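Local coordinates for CCMAN5 (Cellulosimicrobium cellulans, PDB 2XSG), which acts as an alpha-mannosidase of glycoside hydrolase family 92, and makes possible the mannose-6-phosphate modification of human lysosomal enzymes produced in yeast, at residues M374-S377 against L378-F382; G392-G395 against G396-H399; D464-G467 against L468-A472; V259-A262 against R263-Q266; W354-F357 against R358-V362. All coordinates share one frame; numbering follows the deposited sequence.

Contact 1 of 5, residues M374-S377 against L378-F382; sequences MVQS and LVYLF
The aromatic ring of Tyr-380 is flanked at a slant by the amide of Gln-376, whose NE2 stands 3.5 Å from CD1 of Tyr-380 and equally far from CE1. The amide and ring planes are 66° apart. The ring also packs edge-to-face with Phe-345 and makes a cation-pi contact with Arg-426. The Phe-382 ring differs: at its edge, in plane, lies the carbonyl oxygen of Leu-378. A bend in the Gln-376 chain at chi2 (64°) turns the amide forward along the helix, toward the tyrosine, and NE2 is then fixed by a hydrogen bond to Asp-425 O. Both segments belong to helix 368-387, one of the helices of the (alpha/alpha)6 barrel expected of a family 92 catalytic domain, and four consecutive i to i+4 bonds document its regularity; that from Val-379 N to Val-375 O measures 2.9 Å. Replacing Tyr-380 by an alanine would remove the ring and would probably open a gap beside the Gln-376 amide, leaving Arg-426 without its aromatic partner. On another side of the helix, CG2 of Val-379 lies 3.4 Å from Val-375 O, while the side chain packs on Ala-430 of helix 427-438. Leu-378 sets its CB 3.4 Å from the same Val-375 O and packs on Ser-409 and Val-412 of helix 409-418. Ser-377 OG is bonded to Asp-373 O and to Tyr-348 N.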
loop_
_atom_site.group_PDB
_atom_site.type_symbol
_atom_site.label_atom_id
_atom_site.label_comp_id
_atom_site.label_asym_id
_atom_site.label_seq_id
_atom_site.Cartn_x
_atom_site.Cartn_y
_atom_site.Cartn_z
ATOM N N MET A 374 -12.874 6.225 -2.783
ATOM C CA MET A 374 -11.813 6.408 -1.813
ATOM C C MET A 374 -11.677 7.860 -1.340
ATOM O O MET A 374 -11.518 8.117 -0.146
ATOM C CB MET A 374 -10.499 5.904 -2.397
ATOM C CG MET A 374 -10.468 4.395 -2.579
ATOM S SD MET A 374 -8.895 3.886 -3.287
ATOM C CE MET A 374 -9.018 2.095 -3.194
ATOM N N VAL A 375 -11.723 8.807 -2.280
ATOM C CA VAL A 375 -11.589 10.212 -1.935
ATOM C C VAL A 375 -12.804 10.671 -1.136
ATOM O O VAL A 375 -12.658 11.378 -0.138
ATOM C CB VAL A 375 -11.368 11.110 -3.178
ATOM C CG1 VAL A 375 -11.289 12.585 -2.755
ATOM C CG2 VAL A 375 -10.060 10.677 -3.928
ATOM N N GLN A 376 -13.992 10.257 -1.573
ATOM C CA GLN A 376 -15.219 10.558 -0.846
ATOM C C GLN A 376 -15.132 10.016 0.576
ATOM O O GLN A 376 -15.572 10.670 1.529
ATOM C CB GLN A 376 -16.455 9.988 -1.553
ATOM C CG GLN A 376 -17.815 10.296 -0.830
ATOM C CD GLN A 376 -18.172 11.782 -0.757
ATOM O OE1 GLN A 376 -18.960 12.281 -1.565
ATOM N NE2 GLN A 376 -17.621 12.490 0.239
ATOM N N SER A 377 -14.553 8.823 0.706
ATOM C CA SER A 377 -14.408 8.180 2.016
ATOM C C SER A 377 -13.461 8.981 2.892
ATOM O O SER A 377 -13.718 9.180 4.094
ATOM C CB SER A 377 -13.905 6.748 1.848
ATOM O OG SER A 377 -14.815 5.998 1.055
ATOM N N LEU A 378 -12.368 9.443 2.283
ATOM C CA LEU A 378 -11.368 10.243 2.993
ATOM C C LEU A 378 -12.004 11.540 3.506
ATOM O O LEU A 378 -11.742 11.965 4.638
ATOM C CB LEU A 378 -10.176 10.553 2.075
ATOM C CG LEU A 378 -8.967 11.322 2.622
ATOM C CD1 LEU A 378 -8.447 10.711 3.921
ATOM C CD2 LEU A 378 -7.877 11.337 1.525
ATOM N N VAL A 379 -12.858 12.131 2.666
ATOM C CA VAL A 379 -13.661 13.306 3.047
ATOM C C VAL A 379 -14.586 13.023 4.245
ATOM O O VAL A 379 -14.610 13.809 5.186
ATOM C CB VAL A 379 -14.428 13.902 1.840
ATOM C CG1 VAL A 379 -15.422 14.950 2.293
ATOM C CG2 VAL A 379 -13.438 14.520 0.841
ATOM N N TYR A 380 -15.300 11.899 4.225
ATOM C CA TYR A 380 -16.180 11.521 5.341
ATOM C C TYR A 380 -15.426 11.301 6.634
ATOM O O TYR A 380 -15.930 11.635 7.713
ATOM C CB TYR A 380 -16.957 10.246 5.034
ATOM C CG TYR A 380 -18.308 10.459 4.446
ATOM C CD1 TYR A 380 -18.503 11.400 3.440
ATOM C CD2 TYR A 380 -19.408 9.713 4.884
ATOM C CE1 TYR A 380 -19.752 11.605 2.886
ATOM C CE2 TYR A 380 -20.677 9.910 4.326
ATOM C CZ TYR A 380 -20.826 10.863 3.331
ATOM O OH TYR A 380 -22.033 11.079 2.744
ATOM N N LEU A 381 -14.225 10.737 6.513
ATOM C CA LEU A 381 -13.383 10.439 7.669
ATOM C C LEU A 381 -12.994 11.705 8.426
ATOM O O LEU A 381 -13.074 11.741 9.659
ATOM C CB LEU A 381 -12.143 9.630 7.265
ATOM C CG LEU A 381 -11.228 9.254 8.437
ATOM C CD1 LEU A 381 -11.949 8.288 9.367
ATOM C CD2 LEU A 381 -9.912 8.664 7.969
ATOM N N PHE A 382 -12.573 12.730 7.687
ATOM C CA PHE A 382 -12.246 14.037 8.285
ATOM C C PHE A 382 -13.498 14.813 8.709
ATOM O O PHE A 382 -13.484 15.519 9.709
ATOM C CB PHE A 382 -11.338 14.868 7.359
ATOM C CG PHE A 382 -9.871 14.520 7.503
ATOM C CD1 PHE A 382 -9.098 15.115 8.488
ATOM C CD2 PHE A 382 -9.287 13.538 6.699
ATOM C CE1 PHE A 382 -7.742 14.767 8.659
ATOM C CE2 PHE A 382 -7.947 13.195 6.859
ATOM C CZ PHE A 382 -7.178 13.808 7.851
#

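Contact 2 of 5, residues G392-G395 against G396-H399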
loop_
_atom_site.group_PDB
_atom_site.type_symbol
_atom_site.label_atom_id
_atom_site.label_comp_id
_atom_site.label_asym_id
_atom_site.label_seq_id
_atom_site.Cartn_x
_atom_site.Cartn_y
_atom_site.Cartn_z
ATOM N N GLY A 392 -9.836 17.040 18.393
ATOM C CA GLY A 392 -8.746 16.074 18.480
ATOM C C GLY A 392 -8.342 15.514 17.121
ATOM O O GLY A 392 -9.141 15.529 16.163
ATOM N N GLY A 393 -7.099 15.030 17.034
ATOM C CA GLY A 393 -6.577 14.445 15.800
ATOM C C GLY A 393 -7.126 13.044 15.594
ATOM O O GLY A 393 -7.663 12.435 16.519
ATOM N N LEU A 394 -6.990 12.521 14.384
ATOM C CA LEU A 394 -7.515 11.197 14.092
ATOM C C LEU A 394 -6.927 10.115 15.004
ATOM O O LEU A 394 -7.592 9.144 15.316
ATOM C CB LEU A 394 -7.303 10.864 12.617
ATOM C CG LEU A 394 -8.270 11.574 11.668
ATOM C CD1 LEU A 394 -7.854 11.347 10.233
ATOM C CD2 LEU A 394 -9.698 11.080 11.909
ATOM N N GLY A 395 -5.686 10.306 15.448
ATOM C CA GLY A 395 -5.027 9.374 16.371
ATOM C C GLY A 395 -5.720 9.145 17.706
ATOM O O GLY A 395 -5.464 8.146 18.377
ATOM N N GLY A 396 -6.624 10.045 18.085
ATOM C CA GLY A 396 -7.319 9.922 19.371
ATOM C C GLY A 396 -8.603 9.105 19.357
ATOM O O GLY A 396 -9.208 8.883 20.406
ATOM N N PHE A 397 -9.019 8.650 18.183
ATOM C CA PHE A 397 -10.242 7.875 18.062
ATOM C C PHE A 397 -9.930 6.404 17.835
ATOM O O PHE A 397 -8.836 6.041 17.397
ATOM C CB PHE A 397 -11.094 8.366 16.880
ATOM C CG PHE A 397 -11.386 9.838 16.902
ATOM C CD1 PHE A 397 -12.257 10.373 17.849
ATOM C CD2 PHE A 397 -10.785 10.689 15.973
ATOM C CE1 PHE A 397 -12.526 11.748 17.884
ATOM C CE2 PHE A 397 -11.044 12.067 15.993
ATOM C CZ PHE A 397 -11.925 12.597 16.948
ATOM N N VAL A 398 -10.918 5.564 18.117
ATOM C CA VAL A 398 -10.864 4.154 17.754
ATOM C C VAL A 398 -11.336 4.025 16.298
ATOM O O VAL A 398 -12.432 4.465 15.961
ATOM C CB VAL A 398 -11.740 3.295 18.698
ATOM C CG1 VAL A 398 -11.770 1.851 18.215
ATOM C CG2 VAL A 398 -11.195 3.366 20.138
ATOM N N HIS A 399 -10.502 3.453 15.433
ATOM C CA HIS A 399 -10.847 3.348 14.007
ATOM C C HIS A 399 -11.639 2.080 13.581
ATOM O O HIS A 399 -11.716 1.112 14.335
ATOM C CB HIS A 399 -9.599 3.580 13.168
ATOM C CG HIS A 399 -9.238 5.026 13.071
ATOM N ND1 HIS A 399 -8.730 5.739 14.139
ATOM C CD2 HIS A 399 -9.378 5.909 12.059
ATOM C CE1 HIS A 399 -8.551 6.995 13.772
ATOM N NE2 HIS A 399 -8.946 7.126 12.522
HETATM O O HOH W 1 -6.843 5.032 19.011
#
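Leu-394 and Phe-397 both turn CG beside their own backbone N (chi1 -76° and -53°), and the phenylalanine ring thereby lies along the tight turn of Gly-393 to Gly-396. This turn is a short 3-10 segment in the loop between helices 368-387 and 409-418. Its evidence is the i to i+3 bond from Gly-396 N to Gly-393 O, 3.0 Å long; a second such bond, Phe-397 N to Leu-394 O, is less certain because the position of that oxygen is doubtful. CE2 of Phe-397 comes within 3.4 Å of Gly-393 O, approaching at a slant. The apolar link is looser, with Leu-394 CD2 and Phe-397 CD2 4.2 Å apart. Leu-394 also crosses the His-399 side chain at about a right angle, CD2 of the leucine lying 4.1 Å from NE2 of the histidine, and packs on Ala-385 of the preceding helix. The His-399 ring is stacked with that of Trp-406. A water gives a 2.8 Å hydrogen bond to Phe-397 O, and its bond to Gly-395 O is weak. That same Phe-397 O accepts from His-399 ND1 at 3.3 Å, the donor standing well above the carbonyl plane.

Contact 3 of 5, residues D464-G467 against L468-A472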
loop_
_atom_site.group_PDB
_atom_site.type_symbol
_atom_site.label_atom_id
_atom_site.label_comp_id
_atom_site.label_asym_id
_atom_site.label_seq_id
_atom_site.Cartn_x
_atom_site.Cartn_y
_atom_site.Cartn_z
ATOM N N ASP A 464 1.394 20.141 1.830
ATOM C CA ASP A 464 0.079 20.116 2.479
ATOM C C ASP A 464 -0.724 21.362 2.188
ATOM O O ASP A 464 -1.923 21.270 1.907
ATOM C CB ASP A 464 0.217 19.983 3.992
ATOM C CG ASP A 464 0.504 18.561 4.430
ATOM O OD1 ASP A 464 0.218 17.613 3.654
ATOM O OD2 ASP A 464 1.008 18.396 5.552
ATOM N N GLN A 465 -0.058 22.520 2.266
ATOM C CA GLN A 465 -0.714 23.806 2.045
ATOM C C GLN A 465 -1.093 24.021 0.584
ATOM O O GLN A 465 -2.189 24.552 0.294
ATOM C CB GLN A 465 0.134 24.962 2.574
ATOM C CG GLN A 465 0.238 25.021 4.091
ATOM C CD GLN A 465 1.148 26.153 4.550
ATOM O OE1 GLN A 465 2.174 26.405 3.936
ATOM N NE2 GLN A 465 0.757 26.855 5.615
ATOM N N TYR A 466 -0.228 23.593 -0.334
ATOM C CA TYR A 466 -0.642 23.541 -1.731
ATOM C C TYR A 466 -1.968 22.758 -1.869
ATOM O O TYR A 466 -2.906 23.228 -2.505
ATOM C CB TYR A 466 0.442 22.961 -2.685
ATOM C CG TYR A 466 -0.166 22.602 -4.030
ATOM C CD1 TYR A 466 -0.533 23.597 -4.944
ATOM C CD2 TYR A 466 -0.455 21.269 -4.350
ATOM C CE1 TYR A 466 -1.150 23.266 -6.164
ATOM C CE2 TYR A 466 -1.062 20.929 -5.554
ATOM C CZ TYR A 466 -1.407 21.927 -6.454
ATOM O OH TYR A 466 -2.004 21.581 -7.638
ATOM N N GLY A 467 -2.041 21.564 -1.275
ATOM C CA GLY A 467 -3.249 20.731 -1.370
ATOM C C GLY A 467 -4.480 21.381 -0.755
ATOM O O GLY A 467 -5.557 21.396 -1.347
ATOM N N LEU A 468 -4.314 21.921 0.442
ATOM C CA LEU A 468 -5.376 22.667 1.092
ATOM C C LEU A 468 -5.845 23.840 0.222
ATOM O O LEU A 468 -7.058 24.135 0.152
ATOM C CB LEU A 468 -4.876 23.168 2.427
ATOM C CG LEU A 468 -5.658 23.031 3.716
ATOM C CD1 LEU A 468 -6.407 21.719 3.862
ATOM C CD2 LEU A 468 -4.638 23.221 4.856
ATOM N N SER A 469 -4.901 24.486 -0.457
ATOM C CA SER A 469 -5.245 25.631 -1.309
ATOM C C SER A 469 -6.240 25.250 -2.419
ATOM O O SER A 469 -7.169 26.000 -2.710
ATOM C CB SER A 469 -3.984 26.293 -1.885
ATOM O OG SER A 469 -3.572 25.662 -3.073
ATOM N N VAL A 470 -6.035 24.082 -3.031
ATOM C CA VAL A 470 -6.949 23.541 -4.047
ATOM C C VAL A 470 -8.342 23.304 -3.445
ATOM O O VAL A 470 -9.362 23.709 -4.018
ATOM C CB VAL A 470 -6.366 22.247 -4.668
ATOM C CG1 VAL A 470 -7.371 21.551 -5.584
ATOM C CG2 VAL A 470 -5.065 22.548 -5.432
ATOM N N ILE A 471 -8.385 22.675 -2.268
ATOM C CA ILE A 471 -9.651 22.472 -1.548
ATOM C C ILE A 471 -10.310 23.802 -1.150
ATOM O O ILE A 471 -11.546 23.946 -1.217
ATOM C CB ILE A 471 -9.463 21.582 -0.292
ATOM C CG1 ILE A 471 -8.751 20.265 -0.653
ATOM C CG2 ILE A 471 -10.811 21.317 0.394
ATOM C CD1 ILE A 471 -8.197 19.461 0.572
ATOM N N ALA A 472 -9.502 24.770 -0.738
ATOM C CA ALA A 472 -10.059 26.081 -0.348
ATOM C C ALA A 472 -10.797 26.769 -1.514
ATOM O O ALA A 472 -11.919 27.269 -1.340
ATOM C CB ALA A 472 -8.963 26.994 0.247
#
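Ser-469 OG donates to Tyr-466 O over only 2.6 Å, the shortest hydrogen bond between 464-467 and 468-472. The hydroxyl gets there because chi1 (86°) sets OG between the backbone N and the carbonyl carbon, facing back along the helix. Tyr-466 O is gripped twice, for Val-470 N also donates to it at 3.3 Å, a longer bond than the 2.8 Å one from Ser-469 N to Gln-465 O. An alanine at Ser-469 would lack the hydroxyl, and Tyr-466 O would probably lose the shorter of these two bonds, keeping the long one from Val-470 N. Gly-467 O lies 3.5 Å from CG1 of Ile-471 and accepts from Ile-471 N. The looser part is formed by Tyr-466 and the partly exposed Val-470. Their side chains cross at a slant, and CG2 of Val-470 makes an off-centre CH-pi contact 4.3 Å from the centroid of the Tyr-466 ring, 28° from the ring normal. Tyr-466 has further anchors, a hydrogen bond from OH to Gly-683 O and the nearly parallel ring of Tyr-548. Asp-464 and Gln-465 direct their polar ends outside the contact, the former to a salt bridge with Arg-408 and the latter to Gln-487. Ile-471 packs on helix 409-418, and Leu-468 on helices 427-438 and 478-495. A serine hydroxyl returned to the carbonyl three residues earlier is a familiar intrahelical bond, placed here in helix 455-474 of what is, by family, an (alpha/alpha)6 barrel.

Contact 4 of 5, residues V259-A262 against R263-Q266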
loop_
_atom_site.group_PDB
_atom_site.type_symbol
_atom_site.label_atom_id
_atom_site.label_comp_id
_atom_site.label_asym_id
_atom_site.label_seq_id
_atom_site.Cartn_x
_atom_site.Cartn_y
_atom_site.Cartn_z
ATOM N N VAL A 259 -21.713 -7.450 15.444
ATOM C CA VAL A 259 -21.779 -8.880 15.238
ATOM C C VAL A 259 -22.974 -9.221 14.345
ATOM O O VAL A 259 -22.849 -10.005 13.402
ATOM C CB VAL A 259 -21.843 -9.642 16.584
ATOM C CG1 VAL A 259 -22.598 -10.973 16.422
ATOM C CG2 VAL A 259 -20.414 -9.885 17.114
ATOM N N GLU A 260 -24.128 -8.615 14.626
ATOM C CA GLU A 260 -25.298 -8.934 13.857
ATOM C C GLU A 260 -25.159 -8.450 12.418
ATOM O O GLU A 260 -25.581 -9.151 11.493
ATOM C CB GLU A 260 -26.592 -8.441 14.528
ATOM C CG GLU A 260 -27.884 -8.967 13.839
ATOM C CD GLU A 260 -28.148 -10.483 14.004
ATOM O OE1 GLU A 260 -27.827 -11.077 15.062
ATOM O OE2 GLU A 260 -28.700 -11.082 13.058
ATOM N N GLN A 261 -24.527 -7.300 12.214
ATOM C CA GLN A 261 -24.222 -6.880 10.851
ATOM C C GLN A 261 -23.302 -7.897 10.139
ATOM O O GLN A 261 -23.513 -8.199 8.965
ATOM C CB GLN A 261 -23.639 -5.467 10.804
ATOM C CG GLN A 261 -23.455 -4.943 9.380
ATOM C CD GLN A 261 -24.780 -4.773 8.651
ATOM O OE1 GLN A 261 -25.586 -3.930 9.021
ATOM N NE2 GLN A 261 -25.013 -5.584 7.620
ATOM N N ALA A 262 -22.323 -8.449 10.861
ATOM C CA ALA A 262 -21.440 -9.482 10.299
ATOM C C ALA A 262 -22.228 -10.739 9.864
ATOM O O ALA A 262 -21.956 -11.320 8.829
ATOM C CB ALA A 262 -20.334 -9.844 11.285
ATOM N N ARG A 263 -23.213 -11.130 10.673
ATOM C CA ARG A 263 -24.122 -12.239 10.351
ATOM C C ARG A 263 -24.936 -12.001 9.082
ATOM O O ARG A 263 -25.056 -12.884 8.230
ATOM C CB ARG A 263 -25.050 -12.495 11.539
ATOM C CG ARG A 263 -24.362 -13.213 12.692
ATOM C CD ARG A 263 -25.243 -13.140 13.926
ATOM N NE ARG A 263 -24.642 -13.795 15.081
ATOM C CZ ARG A 263 -25.033 -13.615 16.342
ATOM N NH1 ARG A 263 -26.021 -12.764 16.624
ATOM N NH2 ARG A 263 -24.422 -14.282 17.328
ATOM N N ILE A 264 -25.497 -10.803 8.969
ATOM C CA ILE A 264 -26.211 -10.397 7.765
ATOM C C ILE A 264 -25.259 -10.408 6.558
ATOM O O ILE A 264 -25.570 -11.005 5.523
ATOM C CB ILE A 264 -26.829 -9.019 7.950
ATOM C CG1 ILE A 264 -27.982 -9.105 8.959
ATOM C CG2 ILE A 264 -27.271 -8.406 6.586
ATOM C CD1 ILE A 264 -28.384 -7.753 9.516
ATOM N N ASP A 265 -24.098 -9.771 6.709
ATOM C CA ASP A 265 -23.088 -9.752 5.648
ATOM C C ASP A 265 -22.770 -11.162 5.189
ATOM O O ASP A 265 -22.618 -11.407 3.994
ATOM C CB ASP A 265 -21.796 -9.071 6.126
ATOM C CG ASP A 265 -21.972 -7.579 6.401
ATOM O OD1 ASP A 265 -22.947 -6.958 5.895
ATOM O OD2 ASP A 265 -21.129 -7.018 7.140
ATOM N N GLN A 266 -22.660 -12.082 6.147
ATOM C CA GLN A 266 -22.308 -13.448 5.841
ATOM C C GLN A 266 -23.393 -14.124 5.018
ATOM O O GLN A 266 -23.070 -14.813 4.050
ATOM C CB GLN A 266 -21.983 -14.283 7.095
ATOM C CG GLN A 266 -21.316 -15.593 6.716
ATOM C CD GLN A 266 -20.720 -16.331 7.894
ATOM O OE1 GLN A 266 -19.507 -16.210 8.180
ATOM N NE2 GLN A 266 -21.558 -17.090 8.596
#
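Arg-263 runs back along the helix over Val-259 and Glu-260, meeting one or the other at nearly every atom. Its CB lies 3.4 Å from Glu-260 O, and CG comes 3.6 Å from Val-259 O. CD passes Glu-260 OE1 at 3.5 Å. Beyond it the guanidinium is covered on one face by Val-259 CG1, which sits over its centre, 3.6 Å from CZ of Arg-263. The chain is extended from CG to NE (chi3 -179°), long enough for NH1 to reach Glu-260 OE1 at 2.9 Å. This salt bridge has the oxygen in the guanidinium plane, although the carboxylate plane is turned 66° from it. NE is paired with Glu-186 in a second salt bridge. At the neighbouring position, Gln-261 NE2 gives a 3.0 Å hydrogen bond to Asp-265 OD1 from above the carboxylate plane; NE2 also bonds Ser-329 OG, and OD1 also bonds Thr-328 OG1. The helix, 259-270, follows strand 248-255 and packs on that strand and on strand 198-208. Two carboxylates on different nitrogens of one guanidinium, with a valine methyl over its face, would probably fix its rotation and balance its charge at this partly exposed site.

Contact 5 of 5, residues W354-F357 against R358-V362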
loop_
_atom_site.group_PDB
_atom_site.type_symbol
_atom_site.label_atom_id
_atom_site.label_comp_id
_atom_site.label_asym_id
_atom_site.label_seq_id
_atom_site.Cartn_x
_atom_site.Cartn_y
_atom_site.Cartn_z
ATOM N N TRP A 354 0.991 9.292 4.545
ATOM C CA TRP A 354 2.360 9.849 4.588
ATOM C C TRP A 354 3.286 9.096 3.611
ATOM O O TRP A 354 4.094 9.713 2.912
ATOM C CB TRP A 354 2.917 9.759 6.009
ATOM C CG TRP A 354 4.197 10.509 6.284
ATOM C CD1 TRP A 354 4.309 11.798 6.738
ATOM C CD2 TRP A 354 5.539 10.006 6.176
ATOM N NE1 TRP A 354 5.639 12.135 6.888
ATOM C CE2 TRP A 354 6.412 11.051 6.569
ATOM C CE3 TRP A 354 6.090 8.779 5.786
ATOM C CZ2 TRP A 354 7.811 10.908 6.569
ATOM C CZ3 TRP A 354 7.483 8.635 5.783
ATOM C CH2 TRP A 354 8.327 9.698 6.172
ATOM N N ASP A 355 3.131 7.770 3.555
ATOM C CA ASP A 355 3.893 6.928 2.621
ATOM C C ASP A 355 3.281 6.829 1.241
ATOM O O ASP A 355 4.000 6.773 0.243
ATOM C CB ASP A 355 4.045 5.478 3.143
ATOM C CG ASP A 355 4.584 5.408 4.542
ATOM O OD1 ASP A 355 3.864 4.918 5.450
ATOM O OD2 ASP A 355 5.735 5.827 4.735
ATOM N N ASP A 356 1.958 6.764 1.167
ATOM C CA ASP A 356 1.345 6.270 -0.064
ATOM C C ASP A 356 0.642 7.266 -0.972
ATOM O O ASP A 356 0.032 6.855 -1.959
ATOM C CB ASP A 356 0.414 5.081 0.236
ATOM C CG ASP A 356 -0.931 5.502 0.778
ATOM O OD1 ASP A 356 -1.199 6.728 0.889
ATOM O OD2 ASP A 356 -1.726 4.587 1.109
ATOM N N PHE A 357 0.713 8.551 -0.640
ATOM C CA PHE A 357 -0.153 9.547 -1.282
ATOM C C PHE A 357 -0.119 9.552 -2.815
ATOM O O PHE A 357 -1.146 9.777 -3.445
ATOM C CB PHE A 357 0.036 10.969 -0.688
ATOM C CG PHE A 357 1.358 11.639 -1.029
ATOM C CD1 PHE A 357 1.443 12.552 -2.099
ATOM C CD2 PHE A 357 2.486 11.417 -0.256
ATOM C CE1 PHE A 357 2.650 13.201 -2.408
ATOM C CE2 PHE A 357 3.714 12.056 -0.557
ATOM C CZ PHE A 357 3.794 12.946 -1.636
ATOM N N ARG A 358 1.040 9.278 -3.410
ATOM C CA ARG A 358 1.127 9.274 -4.883
ATOM C C ARG A 358 0.366 8.117 -5.552
ATOM O O ARG A 358 0.099 8.164 -6.756
ATOM C CB ARG A 358 2.575 9.240 -5.359
ATOM C CG ARG A 358 3.276 10.572 -5.303
ATOM C CD ARG A 358 4.525 10.573 -6.207
ATOM N NE ARG A 358 5.025 11.926 -6.406
ATOM C CZ ARG A 358 5.686 12.602 -5.476
ATOM N NH1 ARG A 358 5.927 12.041 -4.299
ATOM N NH2 ARG A 358 6.101 13.836 -5.718
ATOM N N LYS A 359 0.044 7.074 -4.790
ATOM C CA LYS A 359 -0.589 5.888 -5.379
ATOM C C LYS A 359 -2.006 6.196 -5.882
ATOM O O LYS A 359 -2.443 5.646 -6.911
ATOM C CB LYS A 359 -0.574 4.688 -4.403
ATOM C CG LYS A 359 -1.732 4.643 -3.421
ATOM C CD LYS A 359 -1.669 3.425 -2.508
ATOM C CE LYS A 359 -2.967 3.296 -1.740
ATOM N NZ LYS A 359 -2.814 2.516 -0.454
ATOM N N PHE A 360 -2.709 7.080 -5.166
ATOM C CA PHE A 360 -4.078 7.412 -5.500
ATOM C C PHE A 360 -4.155 8.064 -6.873
ATOM O O PHE A 360 -5.090 7.790 -7.633
ATOM C CB PHE A 360 -4.710 8.318 -4.429
ATOM C CG PHE A 360 -4.834 7.651 -3.078
ATOM C CD1 PHE A 360 -5.881 6.784 -2.810
ATOM C CD2 PHE A 360 -3.887 7.874 -2.091
ATOM C CE1 PHE A 360 -5.992 6.143 -1.577
ATOM C CE2 PHE A 360 -4.001 7.250 -0.833
ATOM C CZ PHE A 360 -5.061 6.391 -0.585
ATOM N N SER A 361 -3.168 8.902 -7.205
ATOM C CA SER A 361 -3.159 9.569 -8.503
ATOM C C SER A 361 -3.154 8.557 -9.655
ATOM O O SER A 361 -3.716 8.835 -10.728
ATOM C CB SER A 361 -1.967 10.502 -8.647
ATOM O OG SER A 361 -1.845 11.448 -7.584
ATOM N N VAL A 362 -2.507 7.412 -9.436
ATOM C CA VAL A 362 -2.448 6.311 -10.414
ATOM C C VAL A 362 -3.748 5.501 -10.440
ATOM O O VAL A 362 -4.279 5.205 -11.513
ATOM C CB VAL A 362 -1.253 5.355 -10.137
ATOM C CG1 VAL A 362 -1.140 4.266 -11.229
ATOM C CG2 VAL A 362 0.081 6.129 -10.008
HETATM O O HOH W 2 3.601 8.176 -2.284
HETATM O O HOH W 3 -2.909 11.776 -4.767
#
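Asp-356 and Lys-359 form the innermost pair, a salt bridge with NZ of the lysine 2.8 Å from OD2 of the aspartate. Both hold CG between the backbone N and the carbonyl carbon (chi1 79° and 86°), which brings the two chains together. NZ approaches from above the carboxylate plane. The other oxygen, OD1 of Asp-356, lies 3.3 Å from CE2 at the edge of the Phe-360 ring, with ring and carboxylate planes almost perpendicular. Lys-359 CE rests over one face of that ring, toward its rim, so the lysine chain touches both the carboxylate and the ring. Phe-357 and Arg-358 run side by side and point the same way; CZ of the phenylalanine is 3.5 Å from NH1 of the arginine, with the flat groups inclined by 45°. The helix is kinked here. Arg-358 N has no bond to the preceding turn and is bonded instead to a water that also donates to Asp-355 O, whereas Lys-359 N reaches Asp-356 O at 2.8 Å. A second water joins Phe-357 O to Ser-361 OG, which is also hydrogen-bonded to Asp-415 OD1. In the next shell, Met-321 O and Ala-663 O accept from Lys-359 NZ, Ala-663 being next to the calcium ligand Asp-662; the ion is about 9 Å from the Asp-356 side chain. Pro-679 O and Val-680 O hold NE and NH2 of Arg-358. Asp-355 OD1 binds a buffer molecule, consistent with a nearby ligand pocket. Helix 353-366 thus packs through Phe-357 and Phe-360 on helix 409-418, through Phe-360 on helix 368-387, and through Lys-359 and Val-362 on helix 665-675.

In the fold
From the N terminus the order is contact 4, contact 5, contact 1, contact 2 and contact 3. All are local, each made within one continuous stretch, so they stand in series and none nests within or crosses another. Contact 4, about 40 Å from contact 3 between centres, joins the start of helix 259-270 to the N-terminal beta sheet. Contacts 5 and 1 lie on successive helices and touch through Phe-360 CE1 and Met-374 SD, 4.1 Å apart. Contact 2 turns the loop beyond and meets contact 1 where Leu-394 CD1 is 3.5 Å from Phe-382 CZ. Contact 3 touches none of the others, yet helix 409-418 packs on contacts 1, 3 and 5 alike.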